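Local coordinates for protein (soluble lytic transglycosylase SLT70) (Escherichia coli, PDB 1QSA) that cleaves the glycosidic bonds between N-acetylmuramic acid and N-acetylglucosamine in peptidoglycan, leaving a 1,6-anhydro bond in the muramic acid residue, at residues 99-102 with 103-106; 108-111 with 112-115; 136-139 with 140-143. All coordinates share one frame; numbering follows the deposited sequence.

Contact 1. Residues 99-102 with 103-106; sequences PGTT and EAQC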
loop_
_atom_site.group_PDB
_atom_site.type_symbol
_atom_site.label_atom_id
_atom_site.label_comp_id
_atom_site.label_asym_id
_atom_site.label_seq_id
_atom_site.Cartn_x
_atom_site.Cartn_y
_atom_site.Cartn_z
ATOM N N PRO A 99 -6.693 -24.992 -3.786
ATOM C CA PRO A 99 -6.961 -24.132 -2.627
ATOM C C PRO A 99 -6.596 -22.664 -2.824
ATOM O O PRO A 99 -6.015 -22.288 -3.839
ATOM C CB PRO A 99 -6.162 -24.794 -1.495
ATOM C CG PRO A 99 -5.054 -25.490 -2.202
ATOM C CD PRO A 99 -5.658 -25.997 -3.480
ATOM N N GLY A 100 -6.901 -21.855 -1.814
ATOM C CA GLY A 100 -6.669 -20.422 -1.900
ATOM C C GLY A 100 -5.285 -19.836 -1.721
ATOM O O GLY A 100 -4.925 -18.895 -2.431
ATOM N N THR A 101 -4.509 -20.344 -0.773
ATOM C CA THR A 101 -3.184 -19.775 -0.534
ATOM C C THR A 101 -2.114 -20.436 -1.370
ATOM O O THR A 101 -2.266 -21.583 -1.789
ATOM C CB THR A 101 -2.779 -19.881 0.942
ATOM O OG1 THR A 101 -2.596 -21.259 1.297
ATOM C CG2 THR A 101 -3.869 -19.284 1.825
ATOM N N THR A 102 -1.012 -19.725 -1.579
ATOM C CA THR A 102 0.083 -20.278 -2.355
ATOM C C THR A 102 0.649 -21.521 -1.694
ATOM O O THR A 102 0.864 -22.532 -2.377
ATOM C CB THR A 102 1.211 -19.258 -2.547
ATOM O OG1 THR A 102 0.661 -18.077 -3.133
ATOM C CG2 THR A 102 2.267 -19.817 -3.481
ATOM N N GLU A 103 0.822 -21.481 -0.373
ATOM C CA GLU A 103 1.366 -22.627 0.359
ATOM C C GLU A 103 0.470 -23.854 0.183
ATOM O O GLU A 103 0.957 -24.943 -0.137
ATOM C CB GLU A 103 1.552 -22.314 1.844
ATOM C CG GLU A 103 2.223 -23.450 2.604
ATOM C CD GLU A 103 2.397 -23.160 4.085
ATOM O OE1 GLU A 103 2.096 -22.028 4.536
ATOM O OE2 GLU A 103 2.828 -24.081 4.810
ATOM N N ALA A 104 -0.844 -23.661 0.321
ATOM C CA ALA A 104 -1.800 -24.761 0.135
ATOM C C ALA A 104 -1.767 -25.263 -1.318
ATOM O O ALA A 104 -1.917 -26.464 -1.561
ATOM C CB ALA A 104 -3.224 -24.322 0.517
ATOM N N GLN A 105 -1.557 -24.364 -2.282
ATOM C CA GLN A 105 -1.499 -24.767 -3.694
ATOM C C GLN A 105 -0.267 -25.634 -3.945
ATOM O O GLN A 105 -0.341 -26.624 -4.680
ATOM C CB GLN A 105 -1.501 -23.539 -4.600
ATOM C CG GLN A 105 -2.854 -22.821 -4.601
ATOM C CD GLN A 105 -2.783 -21.441 -5.228
ATOM O OE1 GLN A 105 -1.755 -21.049 -5.784
ATOM N NE2 GLN A 105 -3.888 -20.706 -5.159
ATOM N N CYS A 106 0.856 -25.263 -3.326
ATOM C CA CYS A 106 2.093 -26.038 -3.447
ATOM C C CYS A 106 1.814 -27.465 -2.965
ATOM O O CYS A 106 2.202 -28.444 -3.597
ATOM C CB CYS A 106 3.192 -25.460 -2.564
ATOM S SG CYS A 106 3.774 -23.783 -2.984
HETATM O O HOH W 1 -0.546 -18.621 -5.546
#
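Thr-101 OG1 accepts a hydrogen bond from the backbone N of Ala-104 at 3.1 Å, with an N-H...O angle of 157°. The hydroxyl can reach that amide because chi1 of 67° sets OG1 between the backbone N and the carbonyl carbon of its own residue, turned to the first turn of the helix; the same oxygen lies 3.2 Å from Ala-104 CB. The side-chain amide of Gln-105 reaches back further: NE2 donates to Pro-99 O at 3.0 Å, with the acceptor in the amide plane and an N-H...O angle of 163°. On the way, Gln-105 CG passes close to Thr-101 O, which takes the main-chain N-H of Gln-105. The other end of the amide is held too, since OE1 accepts from a water that also meets Thr-102 OG1. Beside these polar bonds Pro-99 CG rests on Ala-104 CB at 3.5 Å. The Thr-101 bond is an N-cap: the residue stands just before helix 102-114 and its hydroxyl replaces the missing acceptor for an amide of the first turn. The i to i+4 pattern opens with Gln-105 N to Thr-101 O and goes on with Cys-106 N to Thr-102 O at 2.9 Å. A second shell positions the cap from helix 69-84, where Ser-76 OG is hydrogen-bonded to Thr-101 N and, weakly, to Gly-100 N. Ser-76 also touches both Pro-99 and Ala-104, while Thr-102 and Gln-105 both lean on Leu-128 of helix 118-129, and Cys-106 SG is joined in a disulfide to Cys-139.

Contact 2. Residues 108-111 with 112-115; sequences YYYA and KWNT. With SO4 (sulfate ion), chain F.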
loop_
_atom_site.group_PDB
_atom_site.type_symbol
_atom_site.label_atom_id
_atom_site.label_comp_id
_atom_site.label_asym_id
_atom_site.label_seq_id
_atom_site.Cartn_x
_atom_site.Cartn_y
_atom_site.Cartn_z
ATOM N N TYR A 108 -1.170 -28.943 -2.688
ATOM C CA TYR A 108 -2.210 -29.538 -3.527
ATOM C C TYR A 108 -1.565 -30.206 -4.744
ATOM O O TYR A 108 -1.884 -31.358 -5.078
ATOM C CB TYR A 108 -3.182 -28.442 -3.974
ATOM C CG TYR A 108 -4.229 -28.869 -4.984
ATOM C CD1 TYR A 108 -5.439 -29.443 -4.565
ATOM C CD2 TYR A 108 -4.039 -28.661 -6.355
ATOM C CE1 TYR A 108 -6.436 -29.792 -5.486
ATOM C CE2 TYR A 108 -5.033 -29.009 -7.289
ATOM C CZ TYR A 108 -6.229 -29.568 -6.844
ATOM O OH TYR A 108 -7.221 -29.864 -7.760
ATOM N N TYR A 109 -0.672 -29.483 -5.422
ATOM C CA TYR A 109 -0.007 -30.062 -6.587
ATOM C C TYR A 109 0.958 -31.180 -6.240
ATOM O O TYR A 109 1.071 -32.140 -6.995
ATOM C CB TYR A 109 0.614 -28.978 -7.460
ATOM C CG TYR A 109 -0.478 -28.192 -8.128
ATOM C CD1 TYR A 109 -1.324 -28.812 -9.056
ATOM C CD2 TYR A 109 -0.722 -26.863 -7.794
ATOM C CE1 TYR A 109 -2.375 -28.134 -9.628
ATOM C CE2 TYR A 109 -1.793 -26.167 -8.366
ATOM C CZ TYR A 109 -2.607 -26.815 -9.283
ATOM O OH TYR A 109 -3.650 -26.149 -9.874
ATOM N N TYR A 110 1.597 -31.110 -5.072
ATOM C CA TYR A 110 2.487 -32.202 -4.669
ATOM C C TYR A 110 1.590 -33.427 -4.384
ATOM O O TYR A 110 1.954 -34.564 -4.705
ATOM C CB TYR A 110 3.297 -31.832 -3.428
ATOM C CG TYR A 110 4.370 -32.836 -3.080
ATOM C CD1 TYR A 110 5.519 -32.970 -3.870
ATOM C CD2 TYR A 110 4.255 -33.637 -1.947
ATOM C CE1 TYR A 110 6.524 -33.869 -3.533
ATOM C CE2 TYR A 110 5.258 -34.544 -1.597
ATOM C CZ TYR A 110 6.390 -34.653 -2.395
ATOM O OH TYR A 110 7.385 -35.544 -2.033
ATOM N N ALA A 111 0.399 -33.193 -3.820
ATOM C CA ALA A 111 -0.541 -34.298 -3.561
ATOM C C ALA A 111 -0.964 -34.936 -4.891
ATOM O O ALA A 111 -1.158 -36.155 -4.965
ATOM C CB ALA A 111 -1.768 -33.802 -2.803
ATOM N N LYS A 112 -1.151 -34.111 -5.922
ATOM C CA LYS A 112 -1.519 -34.604 -7.255
ATOM C C LYS A 112 -0.415 -35.532 -7.777
ATOM O O LYS A 112 -0.706 -36.620 -8.260
ATOM C CB LYS A 112 -1.751 -33.428 -8.212
ATOM C CG LYS A 112 -3.089 -32.720 -8.009
ATOM C CD LYS A 112 -4.239 -33.526 -8.603
ATOM C CE LYS A 112 -5.592 -32.851 -8.385
ATOM N NZ LYS A 112 -6.663 -33.503 -9.206
ATOM N N TRP A 113 0.848 -35.126 -7.643
ATOM C CA TRP A 113 1.957 -35.976 -8.089
ATOM C C TRP A 113 1.973 -37.312 -7.331
ATOM O O TRP A 113 2.156 -38.388 -7.930
ATOM C CB TRP A 113 3.299 -35.265 -7.880
ATOM C CG TRP A 113 4.476 -36.155 -8.143
ATOM C CD1 TRP A 113 4.924 -36.593 -9.365
ATOM C CD2 TRP A 113 5.340 -36.738 -7.164
ATOM N NE1 TRP A 113 6.016 -37.413 -9.192
ATOM C CE2 TRP A 113 6.293 -37.517 -7.855
ATOM C CE3 TRP A 113 5.402 -36.679 -5.767
ATOM C CZ2 TRP A 113 7.305 -38.234 -7.191
ATOM C CZ3 TRP A 113 6.403 -37.393 -5.101
ATOM C CH2 TRP A 113 7.342 -38.160 -5.818
ATOM N N ASN A 114 1.796 -37.236 -6.012
ATOM C CA ASN A 114 1.802 -38.421 -5.153
ATOM C C ASN A 114 0.680 -39.401 -5.435
ATOM O O ASN A 114 0.763 -40.567 -5.046
ATOM C CB ASN A 114 1.731 -38.012 -3.683
ATOM C CG ASN A 114 3.096 -37.906 -3.047
ATOM O OD1 ASN A 114 3.738 -38.915 -2.755
ATOM N ND2 ASN A 114 3.544 -36.679 -2.810
ATOM N N THR A 115 -0.386 -38.916 -6.059
ATOM C CA THR A 115 -1.544 -39.748 -6.364
ATOM C C THR A 115 -1.682 -40.028 -7.861
ATOM O O THR A 115 -2.796 -40.242 -8.376
ATOM C CB THR A 115 -2.849 -39.139 -5.802
ATOM O OG1 THR A 115 -3.019 -37.817 -6.317
ATOM C CG2 THR A 115 -2.813 -39.097 -4.256
HETATM S S SO4 F . 6.849 -39.116 -12.841
HETATM O O1 SO4 F . 8.024 -38.950 -13.726
HETATM O O2 SO4 F . 7.074 -38.304 -11.626
HETATM O O3 SO4 F . 5.629 -38.683 -13.557
HETATM O O4 SO4 F . 6.712 -40.534 -12.461
HETATM O O HOH W 2 -8.493 -31.144 -10.605
HETATM O O HOH W 3 6.118 -38.072 -1.275
#
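Tyr-110 and Trp-113 both hold CG anti to the backbone N (chi1 -172° and 172°), which sends their rings the same way, side by side. The ring planes are 37° apart, an oblique pairing in which Trp-113 CE3 lies 3.8 Å from Tyr-110 CE1. Asn-114 ND2 sits over one face of the Tyr-110 ring, 3.0 Å from CE2, and donates to Tyr-110 O at 3.3 Å from well above the carbonyl plane. That oxygen also takes the backbone N-H of Asn-114, so one residue supplies two of its donors. A water joins Asn-114 OD1 to Tyr-110 OH. At the indole edge, Trp-113 NE1 donates to a sulfate oxygen, O2, at 2.8 Å; the ion, probably from the crystallisation liquor, is also bound by Ser-118 OG. The bent chain of Lys-112 runs alongside Tyr-108, its CE 3.5 Å from OH, while NZ forms a salt bridge with Glu-120 and Tyr-108 OH bonds to Pro-96 O. Thr-115 OG1 donates to Ala-111 O at 2.8 Å, joined by a weak bond from Thr-115 N. With Thr-115 leaving helical geometry, the arrangement is the C-terminal end of helix 102-114 in the alpha-superhelix, packed against helices 88-94, 118-129 and 138-148.

Contact 3. Residues 136-139 with 140-143; sequences PNAC and DKLF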
loop_
_atom_site.group_PDB
_atom_site.type_symbol
_atom_site.label_atom_id
_atom_site.label_comp_id
_atom_site.label_asym_id
_atom_site.label_seq_id
_atom_site.Cartn_x
_atom_site.Cartn_y
_atom_site.Cartn_z
ATOM N N PRO A 136 6.572 -20.268 -0.974
ATOM C CA PRO A 136 6.611 -21.032 0.281
ATOM C C PRO A 136 7.581 -22.215 0.237
ATOM O O PRO A 136 7.789 -22.827 -0.815
ATOM C CB PRO A 136 5.157 -21.513 0.448
ATOM C CG PRO A 136 4.359 -20.407 -0.177
ATOM C CD PRO A 136 5.184 -20.073 -1.432
ATOM N N ASN A 137 8.153 -22.538 1.397
ATOM C CA ASN A 137 9.082 -23.661 1.522
ATOM C C ASN A 137 8.379 -24.939 1.053
ATOM O O ASN A 137 9.025 -25.841 0.520
ATOM C CB ASN A 137 9.565 -23.789 2.976
ATOM C CG ASN A 137 10.518 -24.958 3.185
ATOM O OD1 ASN A 137 10.247 -25.835 3.989
ATOM N ND2 ASN A 137 11.637 -24.970 2.464
ATOM N N ALA A 138 7.051 -24.980 1.198
ATOM C CA ALA A 138 6.244 -26.134 0.772
ATOM C C ALA A 138 6.389 -26.454 -0.726
ATOM O O ALA A 138 6.181 -27.589 -1.151
ATOM C CB ALA A 138 4.765 -25.898 1.109
ATOM N N CYS A 139 6.690 -25.437 -1.534
ATOM C CA CYS A 139 6.847 -25.640 -2.971
ATOM C C CYS A 139 8.165 -26.287 -3.356
ATOM O O CYS A 139 8.291 -26.815 -4.467
ATOM C CB CYS A 139 6.680 -24.312 -3.737
ATOM S SG CYS A 139 5.046 -24.110 -4.543
ATOM N N ASP A 140 9.145 -26.265 -2.455
ATOM C CA ASP A 140 10.448 -26.846 -2.785
ATOM C C ASP A 140 10.368 -28.312 -3.209
ATOM O O ASP A 140 10.929 -28.694 -4.250
ATOM C CB ASP A 140 11.436 -26.648 -1.629
ATOM C CG ASP A 140 11.798 -25.173 -1.417
ATOM O OD1 ASP A 140 11.586 -24.346 -2.337
ATOM O OD2 ASP A 140 12.310 -24.844 -0.331
ATOM N N LYS A 141 9.629 -29.120 -2.456
ATOM C CA LYS A 141 9.493 -30.541 -2.797
ATOM C C LYS A 141 8.790 -30.730 -4.159
ATOM O O LYS A 141 9.108 -31.656 -4.917
ATOM C CB LYS A 141 8.756 -31.294 -1.677
ATOM C CG LYS A 141 7.348 -30.769 -1.354
ATOM C CD LYS A 141 6.763 -31.539 -0.151
ATOM C CE LYS A 141 5.355 -31.068 0.195
ATOM N NZ LYS A 141 5.362 -29.654 0.676
ATOM N N LEU A 142 7.861 -29.832 -4.469
ATOM C CA LEU A 142 7.122 -29.871 -5.729
ATOM C C LEU A 142 8.033 -29.508 -6.904
ATOM O O LEU A 142 8.024 -30.189 -7.924
ATOM C CB LEU A 142 5.919 -28.913 -5.694
ATOM C CG LEU A 142 5.142 -28.773 -7.016
ATOM C CD1 LEU A 142 4.486 -30.105 -7.456
ATOM C CD2 LEU A 142 4.089 -27.671 -6.866
ATOM N N PHE A 143 8.806 -28.429 -6.755
ATOM C CA PHE A 143 9.717 -28.002 -7.806
ATOM C C PHE A 143 10.786 -29.075 -8.028
ATOM O O PHE A 143 11.247 -29.271 -9.148
ATOM C CB PHE A 143 10.382 -26.659 -7.444
ATOM C CG PHE A 143 9.425 -25.500 -7.360
ATOM C CD1 PHE A 143 8.244 -25.488 -8.103
ATOM C CD2 PHE A 143 9.724 -24.394 -6.549
ATOM C CE1 PHE A 143 7.366 -24.397 -8.051
ATOM C CE2 PHE A 143 8.859 -23.297 -6.487
ATOM C CZ PHE A 143 7.681 -23.291 -7.235
HETATM O O HOH W 4 9.604 -22.447 -3.019
HETATM O O HOH W 5 9.077 -28.570 0.368
#
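Lys-141 NZ donates to Ala-138 O at 2.9 Å, in the carbonyl plane and on a lone pair. Two torsions fold the lysine back along its own helix to get there. Its CB leads to a CG placed between the backbone N and the carbonyl carbon by a chi1 of 59°, and CG lies 3.4 Å from Ala-138 O. CD and CE continue past the same oxygen at longer range. A bend at the last torsion, chi4 -66°, then turns NZ inward, where it is also 3.8 Å from Ala-138 CB. NZ is also hydrogen-bonded to Asn-107 OD1 of helix 102-114, and the lysine makes a cation-pi contact with Tyr-110. An alanine in place of Lys-141 would probably leave Ala-138 O and Asn-107 OD1 without the ammonium donor, and the Tyr-110 ring without its cation.

At the helix start, Asp-140 N bonds to Asn-137 O from above the carbonyl plane, and a water links Asn-137 O to Lys-141 N. Asn-137 ND2 adds a weak bond to Asp-140 OD2, bent to 117°, with amide and carboxylate planes nearly perpendicular. Farther in, Phe-143 N donates to Cys-139 O at 2.8 Å, nearly straight, and that oxygen also lies over one face of the Phe-143 ring. Cys-139 CB stands over the same ring, 4.0 Å from its centroid in a CH-pi contact, and Cys-139 SG is oblique to it in a sulfur-aromatic contact. Trp-129 meets Phe-143 edge-to-face. The first turn of helix 138-148 thus divides chemically: Ala-138 O, 4.3 Å from Leu-142 N and beyond the usual helical bond, is given a donor by the lysine ammonium instead, whereas the disulfide sulfur of Cys-139, bonded to Cys-106, is buried against aromatic and aliphatic carbon.

From the N terminus the chain leaves helix 88-94, and contact 1 closes the loop into helix 102-114 at its N-cap. Contact 2 follows at the far end of that helix, about 12 Å away between centres, with Pro-99 CD packed on Tyr-108 CB at 3.5 Å. After helix 118-129 and a further loop, contact 3 starts helix 138-148. The three lie in series, none nested or crossed, yet the third returns to both others. The Cys-106 to Cys-139 disulfide joins contacts 1 and 3, while Tyr-110 CD2 meets Lys-141 CE at 3.5 Å between contacts 2 and 3, tying two helices of the superhelix covalently and by packing.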